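Local coordinates for uncharacterized protein MJ0764 (Methanocaldococcus jannaschii, PDB 2B8M), which is of unknown function but belongs to the RmlC-like cupin family, with a double-stranded beta-helix fold, at the interface of chains A and B. Numbering follows the deposited sequence. Chains: chain A/B, Hypothetical protein MJ0764.

The interface of chains A and B. Residues chain A 62, 65, 68, 70, 76-77; chain B 2-4.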
ATOM      1  N   LEU A  62     -19.496  -1.004  -7.226  1.00 19.61           N
ATOM      2  CA  LEU A  62     -19.773   0.043  -6.301  1.00 19.96           C
ATOM      3  C   LEU A  62     -21.192   0.531  -6.507  1.00 20.52           C
ATOM      4  O   LEU A  62     -21.629   0.804  -7.645  1.00 18.59           O
ATOM      5  CB  LEU A  62     -18.811   1.217  -6.465  1.00 19.37           C
ATOM      6  CG  LEU A  62     -17.326   0.953  -6.296  1.00 21.91           C
ATOM      7  CD1 LEU A  62     -16.599   2.280  -6.395  1.00 20.09           C
ATOM      8  CD2 LEU A  62     -17.011   0.274  -4.978  1.00 21.97           C
ATOM      9  N   GLN A  65     -23.529   0.903  -9.873  1.00 22.81           N
ATOM     10  CA  GLN A  65     -22.719   0.816 -11.085  1.00 20.86           C
ATOM     11  C   GLN A  65     -22.638  -0.616 -11.578  1.00 22.49           C
ATOM     12  O   GLN A  65     -22.752  -1.569 -10.806  1.00 20.21           O
ATOM     13  CB  GLN A  65     -21.278   1.262 -10.818  1.00 23.67           C
ATOM     14  CG  GLN A  65     -21.103   2.673 -10.287  1.00 20.10           C
ATOM     15  CD  GLN A  65     -19.665   3.172 -10.296  1.00 19.63           C
ATOM     16  OE1 GLN A  65     -18.684   2.409 -10.172  1.00 24.09           O
ATOM     17  NE2 GLN A  65     -19.531   4.466 -10.408  1.00 16.79           N
ATOM     18  N   HIS A  68     -16.831  -3.009 -12.498  1.00 20.44           N
ATOM     19  CA  HIS A  68     -15.671  -2.499 -13.240  1.00 18.22           C
ATOM     20  C   HIS A  68     -14.464  -3.389 -12.961  1.00 18.67           C
ATOM     21  O   HIS A  68     -14.259  -3.791 -11.808  1.00 20.94           O
ATOM     22  CB  HIS A  68     -15.409  -1.027 -12.888  1.00 20.73           C
ATOM     23  CG  HIS A  68     -16.516  -0.096 -13.294  1.00 22.88           C
ATOM     24  ND1 HIS A  68     -16.731   1.113 -12.669  1.00 24.00           N
ATOM     25  CD2 HIS A  68     -17.474  -0.200 -14.241  1.00 28.09           C
ATOM     26  CE1 HIS A  68     -17.769   1.715 -13.217  1.00 21.70           C
ATOM     27  NE2 HIS A  68     -18.244   0.941 -14.169  1.00 21.62           N
ATOM     28  N   TYR A  70     -10.363  -4.072 -12.781  1.00 19.97           N
ATOM     29  CA  TYR A  70      -9.070  -3.408 -12.621  1.00 21.11           C
ATOM     30  C   TYR A  70      -7.986  -4.465 -12.469  1.00 20.36           C
ATOM     31  O   TYR A  70      -8.165  -5.429 -11.790  1.00 26.19           O
ATOM     32  CB  TYR A  70      -9.108  -2.501 -11.397  1.00 21.84           C
ATOM     33  CG  TYR A  70     -10.098  -1.384 -11.610  1.00 20.66           C
ATOM     34  CD1 TYR A  70      -9.822  -0.373 -12.536  1.00 18.36           C
ATOM     35  CD2 TYR A  70     -11.309  -1.335 -10.921  1.00 17.85           C
ATOM     36  CE1 TYR A  70     -10.743   0.652 -12.789  1.00 23.81           C
ATOM     37  CE2 TYR A  70     -12.226  -0.302 -11.150  1.00 22.33           C
ATOM     38  CZ  TYR A  70     -11.921   0.695 -12.061  1.00 18.23           C
ATOM     39  OH  TYR A  70     -12.836   1.676 -12.313  1.00 23.88           O
ATOM     40  N   VAL A  76      -6.918   1.845  -6.893  1.00 18.02           N
ATOM     41  CA  VAL A  76      -8.298   2.290  -7.017  1.00 19.11           C
ATOM     42  C   VAL A  76      -8.766   2.906  -5.707  1.00 18.52           C
ATOM     43  O   VAL A  76      -8.742   2.254  -4.652  1.00 19.16           O
ATOM     44  CB  VAL A  76      -9.244   1.141  -7.420  1.00 20.56           C
ATOM     45  CG1 VAL A  76     -10.702   1.681  -7.555  1.00 19.09           C
ATOM     46  CG2 VAL A  76      -8.801   0.446  -8.678  1.00 22.81           C
ATOM     47  N   TYR A  77      -9.217   4.154  -5.778  1.00 19.86           N
ATOM     48  CA  TYR A  77      -9.794   4.874  -4.649  1.00 21.40           C
ATOM     49  C   TYR A  77     -11.280   4.596  -4.543  1.00 21.67           C
ATOM     50  O   TYR A  77     -12.003   4.741  -5.534  1.00 20.44           O
ATOM     51  CB  TYR A  77      -9.632   6.371  -4.850  1.00 22.61           C
ATOM     52  CG  TYR A  77     -10.433   7.235  -3.906  1.00 18.75           C
ATOM     53  CD1 TYR A  77     -10.236   7.180  -2.536  1.00 19.49           C
ATOM     54  CD2 TYR A  77     -11.383   8.118  -4.401  1.00 22.87           C
ATOM     55  CE1 TYR A  77     -10.962   8.016  -1.688  1.00 19.28           C
ATOM     56  CE2 TYR A  77     -12.104   8.951  -3.572  1.00 19.68           C
ATOM     57  CZ  TYR A  77     -11.889   8.904  -2.220  1.00 18.55           C
ATOM     58  OH  TYR A  77     -12.649   9.732  -1.422  1.00 22.41           O
TER
HETATM   59  N   MSE B   2     -17.379   8.098 -12.615  1.00 22.64           N
HETATM   60  CA  MSE B   2     -17.426   6.922 -11.754  1.00 20.57           C
HETATM   61  C   MSE B   2     -17.311   7.396 -10.337  1.00 19.60           C
HETATM   62  O   MSE B   2     -16.842   8.521 -10.097  1.00 20.19           O
HETATM   63  CB  MSE B   2     -16.227   6.036 -12.069  1.00 19.82           C
HETATM   64  CG  MSE B   2     -16.191   5.647 -13.515  1.00 20.72           C
HETATM   65 SE   MSE B   2     -14.789   4.362 -13.715  0.75 30.71          SE
HETATM   66  CE  MSE B   2     -13.206   5.448 -13.287  1.00 23.86           C
ATOM     67  N   ILE B   3     -17.717   6.544  -9.391  1.00 17.27           N
ATOM     68  CA  ILE B   3     -17.539   6.826  -7.991  1.00 18.33           C
ATOM     69  C   ILE B   3     -16.067   6.740  -7.616  1.00 19.27           C
ATOM     70  O   ILE B   3     -15.582   7.561  -6.834  1.00 19.55           O
ATOM     71  CB  ILE B   3     -18.387   5.825  -7.152  1.00 21.37           C
ATOM     72  CG1 ILE B   3     -19.885   6.154  -7.326  1.00 18.74           C
ATOM     73  CG2 ILE B   3     -17.894   5.761  -5.708  1.00 21.23           C
ATOM     74  CD1 ILE B   3     -20.847   5.046  -6.871  1.00 21.06           C
ATOM     75  N   GLU B   4     -15.379   5.741  -8.174  1.00 18.30           N
ATOM     76  CA  GLU B   4     -13.984   5.492  -7.873  1.00 19.91           C
ATOM     77  C   GLU B   4     -13.098   6.380  -8.725  1.00 18.40           C
ATOM     78  O   GLU B   4     -13.548   6.918  -9.751  1.00 19.55           O
ATOM     79  CB  GLU B   4     -13.615   4.022  -8.094  1.00 19.49           C
ATOM     80  CG  GLU B   4     -13.620   3.528  -9.553  1.00 19.09           C
ATOM     81  CD  GLU B   4     -14.930   2.906 -10.021  1.00 22.47           C
ATOM     82  OE1 GLU B   4     -16.012   3.419  -9.695  1.00 17.79           O
ATOM     83  OE2 GLU B   4     -14.883   1.914 -10.782  1.00 20.02           O
TER
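B:Glu4 reaches into chain A with its carboxylate, where A:His68 and A:Tyr70 both give hydrogen bonds to the same oxygen, OE2. The imidazole ND1 of A:His68 lies 2.8 Å from B:Glu4 OE2, on its syn side, with OE2 almost in the ring plane and a nearly straight bond (166° at H). The phenol OH of A:Tyr70 comes from the anti side, 2.6 Å from B:Glu4 OE2. Both donors lie off the same face of the carboxylate; two donors on one oxygen would probably help keep the acid ionised. The side chain gets there folded: CG sits between backbone N and carbonyl carbon (chi1 68°), and a second bend (chi2 -93°) turns the carboxylate toward the two rings. In its aliphatic part, B:Glu4 CB packs 3.8 Å from A:Val76 CG1. An alanine here would probably leave the A:His68 ND1 and A:Tyr70 OH donors without their shared acceptor.

A:Gln65 stretches out to meet both B:Ile3 and B:Glu4 with its terminal amide. As modelled, its OE1 is 2.9 Å from B:Glu4 OE1, a clash of two acceptors, while its NE2 faces the backbone N of B:Ile3 at 2.9 Å. Both pairings are doubtful; turning the amide over would make each a plausible hydrogen bond, tying down the second carboxylate oxygen.

B:Ile3 crosses A:Leu62 obliquely, B:Ile3 CG2 3.8 Å from A:Leu62 CD1, while its CG1 arm runs toward the A:Gln65 amide. Over by the rings, the selenium of selenomethionine B:Met2 lies 4.0 Å from A:His68 CE1.

Residues 2-4 of chain B form the N-terminal stretch leading into strand 5-8. They lie against strands 57-62, 68-71 and 74-78 of chain A and the loop carrying A:Gln65. The two-fold repeats this exchange of N-terminal arms between the cupin folds, consistent with a dimer, though the structure alone does not prove one in solution.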